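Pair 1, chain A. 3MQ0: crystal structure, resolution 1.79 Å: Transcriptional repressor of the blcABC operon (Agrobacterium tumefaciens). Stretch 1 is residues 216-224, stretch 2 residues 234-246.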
# COMPACT_ATOMS: atom_id res chain seq x y z
N GLU A 216 38.10 -17.81 -7.70
CA GLU A 216 39.20 -17.89 -6.75
C GLU A 216 39.82 -16.50 -6.58
O GLU A 216 40.05 -15.79 -7.56
CB GLU A 216 40.24 -18.91 -7.22
CG GLU A 216 39.61 -20.22 -7.66
CD GLU A 216 40.47 -21.42 -7.32
OE1 GLU A 216 41.61 -21.50 -7.82
OE2 GLU A 216 39.99 -22.29 -6.55
N GLY A 217 40.05 -16.12 -5.34
CA GLY A 217 40.65 -14.84 -5.03
C GLY A 217 39.68 -13.68 -4.94
O GLY A 217 40.08 -12.57 -4.61
N MET A 218 38.41 -13.92 -5.24
CA MET A 218 37.40 -12.87 -5.12
C MET A 218 36.59 -13.08 -3.86
O MET A 218 36.10 -14.18 -3.61
CB MET A 218 36.46 -12.84 -6.33
CG MET A 218 35.37 -11.77 -6.23
SD MET A 218 34.38 -11.50 -7.73
CE MET A 218 33.38 -12.97 -7.75
N LEU A 219 36.46 -12.02 -3.08
CA LEU A 219 35.64 -12.04 -1.87
C LEU A 219 34.49 -11.05 -2.03
O LEU A 219 34.72 -9.92 -2.45
CB LEU A 219 36.52 -11.64 -0.69
CG LEU A 219 35.79 -11.10 0.53
CD1 LEU A 219 35.28 -12.27 1.31
CD2 LEU A 219 36.76 -10.27 1.38
N CYS A 220 33.26 -11.48 -1.74
CA CYS A 220 32.12 -10.58 -1.76
C CYS A 220 31.43 -10.53 -0.40
O CYS A 220 31.41 -11.51 0.35
CB CYS A 220 31.09 -10.99 -2.82
SG CYS A 220 31.83 -11.31 -4.44
N ILE A 221 30.84 -9.38 -0.10
CA ILE A 221 30.10 -9.17 1.13
C ILE A 221 28.72 -8.68 0.74
O ILE A 221 28.61 -7.73 -0.05
CB ILE A 221 30.79 -8.09 1.98
CG1 ILE A 221 32.25 -8.51 2.21
CG2 ILE A 221 30.06 -7.90 3.29
CD1 ILE A 221 33.12 -7.41 2.79
N GLY A 222 27.66 -9.31 1.27
CA GLY A 222 26.30 -9.00 0.82
C GLY A 222 25.36 -8.53 1.91
O GLY A 222 25.56 -8.85 3.08
N ALA A 223 24.34 -7.77 1.53
CA ALA A 223 23.29 -7.36 2.46
C ALA A 223 21.94 -7.30 1.74
O ALA A 223 21.87 -7.21 0.52
CB ALA A 223 23.61 -6.00 3.07
N ALA A 224 20.86 -7.33 2.52
CA ALA A 224 19.53 -7.39 1.95
C ALA A 224 18.90 -6.01 1.80
O ALA A 224 19.02 -5.16 2.67
CB ALA A 224 18.62 -8.27 2.81
N ALA A 234 15.76 -7.50 -2.96
CA ALA A 234 16.99 -7.44 -3.74
C ALA A 234 18.17 -7.62 -2.81
O ALA A 234 18.02 -7.58 -1.59
CB ALA A 234 17.09 -6.11 -4.49
N GLY A 235 19.35 -7.82 -3.39
CA GLY A 235 20.58 -7.93 -2.61
C GLY A 235 21.60 -6.94 -3.14
O GLY A 235 21.61 -6.61 -4.33
N ILE A 236 22.44 -6.43 -2.26
CA ILE A 236 23.56 -5.60 -2.67
C ILE A 236 24.84 -6.26 -2.17
O ILE A 236 24.86 -6.83 -1.07
CB ILE A 236 23.42 -4.16 -2.14
CG1 ILE A 236 24.57 -3.30 -2.62
CG2 ILE A 236 23.36 -4.10 -0.61
CD1 ILE A 236 24.42 -1.82 -2.20
N ALA A 237 25.90 -6.20 -2.97
CA ALA A 237 27.18 -6.77 -2.52
C ALA A 237 28.34 -5.90 -2.95
O ALA A 237 28.28 -5.22 -3.95
CB ALA A 237 27.36 -8.20 -3.08
N ILE A 238 29.42 -5.96 -2.19
CA ILE A 238 30.66 -5.40 -2.68
C ILE A 238 31.61 -6.56 -2.94
O ILE A 238 31.53 -7.60 -2.28
CB ILE A 238 31.28 -4.40 -1.69
CG1 ILE A 238 31.56 -5.07 -0.35
CG2 ILE A 238 30.34 -3.20 -1.50
CD1 ILE A 238 32.03 -4.09 0.72
N SER A 239 32.49 -6.39 -3.90
CA SER A 239 33.50 -7.36 -4.27
C SER A 239 34.91 -6.77 -4.16
O SER A 239 35.11 -5.68 -4.51
CB SER A 239 33.30 -7.77 -5.72
OG SER A 239 32.10 -8.43 -5.86
N LEU A 240 35.83 -7.56 -3.66
CA LEU A 240 37.22 -7.11 -3.56
C LEU A 240 38.15 -8.30 -3.63
O LEU A 240 37.71 -9.45 -3.63
CB LEU A 240 37.44 -6.35 -2.25
CG LEU A 240 37.02 -7.07 -0.97
CD1 LEU A 240 37.90 -6.66 0.19
CD2 LEU A 240 35.55 -6.77 -0.65
N ILE A 241 39.45 -8.02 -3.72
CA ILE A 241 40.45 -9.08 -3.70
C ILE A 241 40.60 -9.62 -2.28
O ILE A 241 40.91 -8.88 -1.35
CB ILE A 241 41.80 -8.55 -4.20
CG1 ILE A 241 41.67 -8.08 -5.65
CG2 ILE A 241 42.88 -9.62 -4.06
CD1 ILE A 241 41.24 -9.18 -6.60
N ARG A 242 40.39 -10.93 -2.12
CA ARG A 242 40.40 -11.58 -0.81
C ARG A 242 41.71 -11.38 -0.05
O ARG A 242 41.71 -11.02 1.12
CB ARG A 242 40.10 -13.07 -0.96
CG ARG A 242 40.84 -13.98 0.04
CD ARG A 242 40.07 -14.16 1.35
NE ARG A 242 40.40 -13.15 2.36
CZ ARG A 242 40.05 -13.23 3.64
NH1 ARG A 242 39.38 -14.29 4.08
NH2 ARG A 242 40.39 -12.27 4.49
N SER A 243 42.82 -11.62 -0.73
CA SER A 243 44.14 -11.55 -0.11
C SER A 243 44.45 -10.15 0.41
O SER A 243 45.50 -9.91 1.00
CB SER A 243 45.21 -11.97 -1.11
OG SER A 243 45.19 -11.14 -2.26
N GLU A 244 43.53 -9.22 0.19
CA GLU A 244 43.77 -7.82 0.49
C GLU A 244 42.96 -7.31 1.69
O GLU A 244 42.97 -6.12 2.00
CB GLU A 244 43.46 -7.00 -0.77
CG GLU A 244 43.67 -5.50 -0.66
CD GLU A 244 43.70 -4.83 -2.02
OE1 GLU A 244 44.60 -5.17 -2.82
OE2 GLU A 244 42.84 -3.97 -2.29
N ALA A 245 42.28 -8.22 2.38
CA ALA A 245 41.40 -7.83 3.48
C ALA A 245 41.51 -8.75 4.69
O ALA A 245 41.35 -9.96 4.57
CB ALA A 245 39.95 -7.78 2.99
N SER A 246 41.76 -8.17 5.86
CA SER A 246 41.79 -8.95 7.10
C SER A 246 40.37 -9.39 7.46
O SER A 246 39.41 -8.83 6.94
CB SER A 246 42.35 -8.12 8.25
OG SER A 246 41.46 -7.07 8.61
O HOH W 1 42.92 -12.75 -3.31

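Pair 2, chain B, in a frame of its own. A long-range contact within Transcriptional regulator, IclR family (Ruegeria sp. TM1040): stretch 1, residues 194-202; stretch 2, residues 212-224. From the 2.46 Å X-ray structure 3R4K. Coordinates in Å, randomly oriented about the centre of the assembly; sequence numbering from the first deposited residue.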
# COMPACT_ATOMS: atom_id res chain seq x y z
N ALA B 194 -3.84 33.36 -16.31
CA ALA B 194 -4.27 34.71 -15.91
C ALA B 194 -5.76 34.72 -15.52
O ALA B 194 -6.58 34.02 -16.14
CB ALA B 194 -4.00 35.71 -17.02
N GLU B 195 -6.09 35.48 -14.45
CA GLU B 195 -7.43 35.68 -13.88
C GLU B 195 -8.02 34.39 -13.25
O GLU B 195 -9.25 34.23 -13.14
CB GLU B 195 -8.41 36.30 -14.91
CG GLU B 195 -7.93 37.57 -15.62
CD GLU B 195 -7.20 38.62 -14.79
OE1 GLU B 195 -7.86 39.33 -14.00
OE2 GLU B 195 -5.96 38.75 -14.96
N VAL B 196 -7.13 33.51 -12.75
CA VAL B 196 -7.54 32.32 -12.02
C VAL B 196 -6.96 32.41 -10.62
O VAL B 196 -5.74 32.58 -10.48
CB VAL B 196 -7.18 30.99 -12.73
CG1 VAL B 196 -7.60 29.79 -11.88
CG2 VAL B 196 -7.83 30.91 -14.11
N HIS B 197 -7.82 32.35 -9.60
CA HIS B 197 -7.43 32.38 -8.19
C HIS B 197 -7.61 30.97 -7.63
O HIS B 197 -8.74 30.49 -7.55
CB HIS B 197 -8.26 33.41 -7.39
CG HIS B 197 -7.77 33.63 -5.99
ND1 HIS B 197 -7.73 34.90 -5.44
CD2 HIS B 197 -7.30 32.74 -5.08
CE1 HIS B 197 -7.27 34.74 -4.21
NE2 HIS B 197 -6.99 33.46 -3.96
N SER B 198 -6.50 30.31 -7.27
CA SER B 198 -6.53 28.96 -6.75
C SER B 198 -6.10 28.87 -5.27
O SER B 198 -5.30 29.67 -4.79
CB SER B 198 -5.66 28.02 -7.59
OG SER B 198 -4.90 28.65 -8.61
N HIS B 199 -6.68 27.88 -4.57
CA HIS B 199 -6.44 27.48 -3.19
C HIS B 199 -6.07 26.01 -3.21
O HIS B 199 -6.74 25.24 -3.90
CB HIS B 199 -7.69 27.67 -2.32
CG HIS B 199 -8.04 29.09 -2.00
ND1 HIS B 199 -8.68 29.89 -2.92
CD2 HIS B 199 -7.92 29.76 -0.84
CE1 HIS B 199 -8.88 31.04 -2.31
NE2 HIS B 199 -8.43 31.01 -1.05
N ALA B 200 -5.03 25.60 -2.47
CA ALA B 200 -4.64 24.18 -2.45
C ALA B 200 -4.09 23.74 -1.12
O ALA B 200 -3.46 24.52 -0.41
CB ALA B 200 -3.63 23.88 -3.54
N VAL B 201 -4.35 22.47 -0.79
CA VAL B 201 -3.87 21.80 0.42
C VAL B 201 -3.09 20.55 -0.00
O VAL B 201 -3.46 19.91 -0.99
CB VAL B 201 -5.01 21.45 1.44
CG1 VAL B 201 -5.60 22.71 2.06
CG2 VAL B 201 -6.09 20.56 0.83
N PRO B 202 -2.02 20.16 0.72
CA PRO B 202 -1.31 18.93 0.35
C PRO B 202 -2.08 17.67 0.77
O PRO B 202 -2.87 17.70 1.72
CB PRO B 202 0.00 19.06 1.10
CG PRO B 202 -0.36 19.84 2.34
CD PRO B 202 -1.44 20.78 1.94
N GLY B 212 0.54 14.60 -3.45
CA GLY B 212 0.00 15.58 -4.36
C GLY B 212 -0.77 16.65 -3.63
O GLY B 212 -0.45 16.96 -2.47
N ALA B 213 -1.76 17.22 -4.30
CA ALA B 213 -2.55 18.32 -3.75
C ALA B 213 -3.96 18.33 -4.27
O ALA B 213 -4.21 17.98 -5.43
CB ALA B 213 -1.88 19.66 -4.06
N LEU B 214 -4.88 18.78 -3.40
CA LEU B 214 -6.29 18.98 -3.67
C LEU B 214 -6.52 20.49 -3.80
O LEU B 214 -6.11 21.24 -2.91
CB LEU B 214 -7.15 18.35 -2.56
CG LEU B 214 -8.65 18.48 -2.74
CD1 LEU B 214 -9.12 17.77 -3.98
CD2 LEU B 214 -9.38 17.97 -1.52
N ALA B 215 -7.11 20.94 -4.92
CA ALA B 215 -7.26 22.37 -5.16
C ALA B 215 -8.64 22.79 -5.59
O ALA B 215 -9.42 21.98 -6.09
CB ALA B 215 -6.26 22.81 -6.21
N VAL B 216 -8.91 24.11 -5.41
CA VAL B 216 -10.12 24.82 -5.83
C VAL B 216 -9.66 25.96 -6.74
O VAL B 216 -8.94 26.84 -6.27
CB VAL B 216 -10.96 25.33 -4.60
CG1 VAL B 216 -12.11 26.24 -5.03
CG2 VAL B 216 -11.47 24.16 -3.78
N ALA B 217 -10.01 25.91 -8.04
CA ALA B 217 -9.67 26.92 -9.05
C ALA B 217 -10.88 27.76 -9.34
O ALA B 217 -11.94 27.24 -9.71
CB ALA B 217 -9.17 26.27 -10.33
N ALA B 218 -10.76 29.06 -9.14
CA ALA B 218 -11.87 29.97 -9.36
C ALA B 218 -11.50 31.18 -10.20
O ALA B 218 -10.35 31.60 -10.17
CB ALA B 218 -12.38 30.43 -8.01
N PRO B 219 -12.45 31.80 -10.91
CA PRO B 219 -12.13 33.06 -11.59
C PRO B 219 -11.88 34.15 -10.54
O PRO B 219 -12.56 34.19 -9.50
CB PRO B 219 -13.39 33.37 -12.40
CG PRO B 219 -14.23 32.15 -12.32
CD PRO B 219 -13.89 31.48 -11.06
N THR B 220 -10.92 35.02 -10.80
CA THR B 220 -10.61 36.13 -9.91
C THR B 220 -11.87 36.98 -9.66
O THR B 220 -12.12 37.36 -8.51
CB THR B 220 -9.46 36.93 -10.51
OG1 THR B 220 -8.31 36.08 -10.52
CG2 THR B 220 -9.14 38.17 -9.72
N SER B 221 -12.70 37.20 -10.70
CA SER B 221 -13.95 37.98 -10.64
C SER B 221 -14.96 37.44 -9.60
O SER B 221 -15.83 38.19 -9.16
CB SER B 221 -14.60 38.04 -12.03
OG SER B 221 -15.09 36.79 -12.50
N ARG B 222 -14.84 36.15 -9.21
CA ARG B 222 -15.74 35.52 -8.24
C ARG B 222 -15.10 35.32 -6.85
O ARG B 222 -15.73 34.72 -5.96
CB ARG B 222 -16.22 34.17 -8.78
CG ARG B 222 -17.42 34.31 -9.69
CD ARG B 222 -18.37 33.14 -9.58
NE ARG B 222 -17.73 31.87 -9.94
CZ ARG B 222 -17.72 31.34 -11.16
NH1 ARG B 222 -18.33 31.97 -12.17
NH2 ARG B 222 -17.13 30.18 -11.38
N MSE B 223 -13.87 35.81 -6.66
CA MSE B 223 -13.18 35.69 -5.38
C MSE B 223 -13.64 36.83 -4.45
O MSE B 223 -12.90 37.78 -4.20
CB MSE B 223 -11.66 35.68 -5.58
CG MSE B 223 -10.92 35.11 -4.37
SE MSE B 223 -11.62 33.40 -3.70
CE MSE B 223 -11.39 32.40 -5.26
N THR B 224 -14.89 36.72 -3.99
CA THR B 224 -15.56 37.68 -3.11
C THR B 224 -15.10 37.51 -1.68
O THR B 224 -14.56 36.44 -1.35
CB THR B 224 -17.10 37.51 -3.18
OG1 THR B 224 -17.48 36.21 -2.69
CG2 THR B 224 -17.68 37.77 -4.56

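Two antiparallel strands joined by the same hydrogen-bond ladder, with different side chains packed across it. In pair 1, strand 218-224 runs beside strand 234-241; in pair 2, strand 196-202 runs beside strand 212-219. The angles between strand directions are 159° and 158°, the axes approach to 4.5 Å in both, and 14 central residues superpose with an RMSD of 0.5 Å. Each ladder has seven backbone hydrogen bonds. It opens where the second strand passes into a 3-10 segment: Arg242(A) N donates to Gly217(A) O (3.0 Å), and the matched Thr220(B) N donates to Glu195(B) O (3.0 Å). Three reciprocal pairs follow, Leu219(A)/Leu240(A), Ile221(A)/Ile238(A) and Ala223(A)/Ile236(A), matched by His197(B)/Ala218(B), His199(B)/Val216(B) and Val201(B)/Leu214(B). The side chains of these pairs share one face of the sheet, and here the two pairs fill the face with different residues.

At the first position on this face, pair 1 sets leucine against leucine, Leu219(A) CD2 lying 4.0 Å from Leu240(A) CD1. Pair 2 has His197(B) and the much smaller Ala218(B), and within the two stretches, the residue that packs on the imidazole comes from beyond the strand. Selenomethionine Met223(B) lays CG over one ring face, 3.8 Å from the His197(B) ring centroid, and its SE stands almost on the ring normal, 4.4 Å from that centroid. The matched Ala245(A) is short, and its CB reaches Leu219(A) CD2 at 4.4 Å. Thus the bulk supplied by Leu240(A) within the strand in pair 1 is set against bulk supplied by Met223(B) after the strand in pair 2.

The next position pairs Ile221(A) with Ile238(A), CB to CG1 at 3.9 Å, and Ile221(A) CD1 also reaches Leu240(A) CD2 at 4.3 Å. In pair 2, His199(B) turns its ring edge to the same selenomethionine, with CE1 3.9 Å from Met223(B) SE, so one side chain serves two rings. The third position is aliphatic in both pairs: Ala223(A) CB meets Ile236(A) CG2 at 4.1 Å, whereas Val201(B) CG2 meets Leu214(B) CB at 4.2 Å, the larger residue of each pair lying on the second strand.

The other face carries the non-hydrogen-bonded pairs, whose CA atoms lie closer, and its residues are small. Gly222(A) and Ala237(A) have CA atoms 4.1 Å apart; the matched Ala200(B) and Ala215(B) have theirs 4.2 Å apart and bring their CB atoms to 3.9 Å. Cys220(A) SG lies 3.2 Å from Ser239(A) OG, while pair 2 places Ser198(B) opposite Ala217(B). At the end of this face Ala224(A) pairs with Gly235(A), CA to CA 4.7 Å, and Pro202(B) with Ala213(B), CA to CA 4.3 Å.

At the turn, Arg242(A) CB packs on Leu219(A) CB at 3.9 Å; the shorter Thr220(B) brings OG1 to 4.1 Å from His197(B) CB. The buried areas nevertheless stay close, 674 Å² and 705 Å².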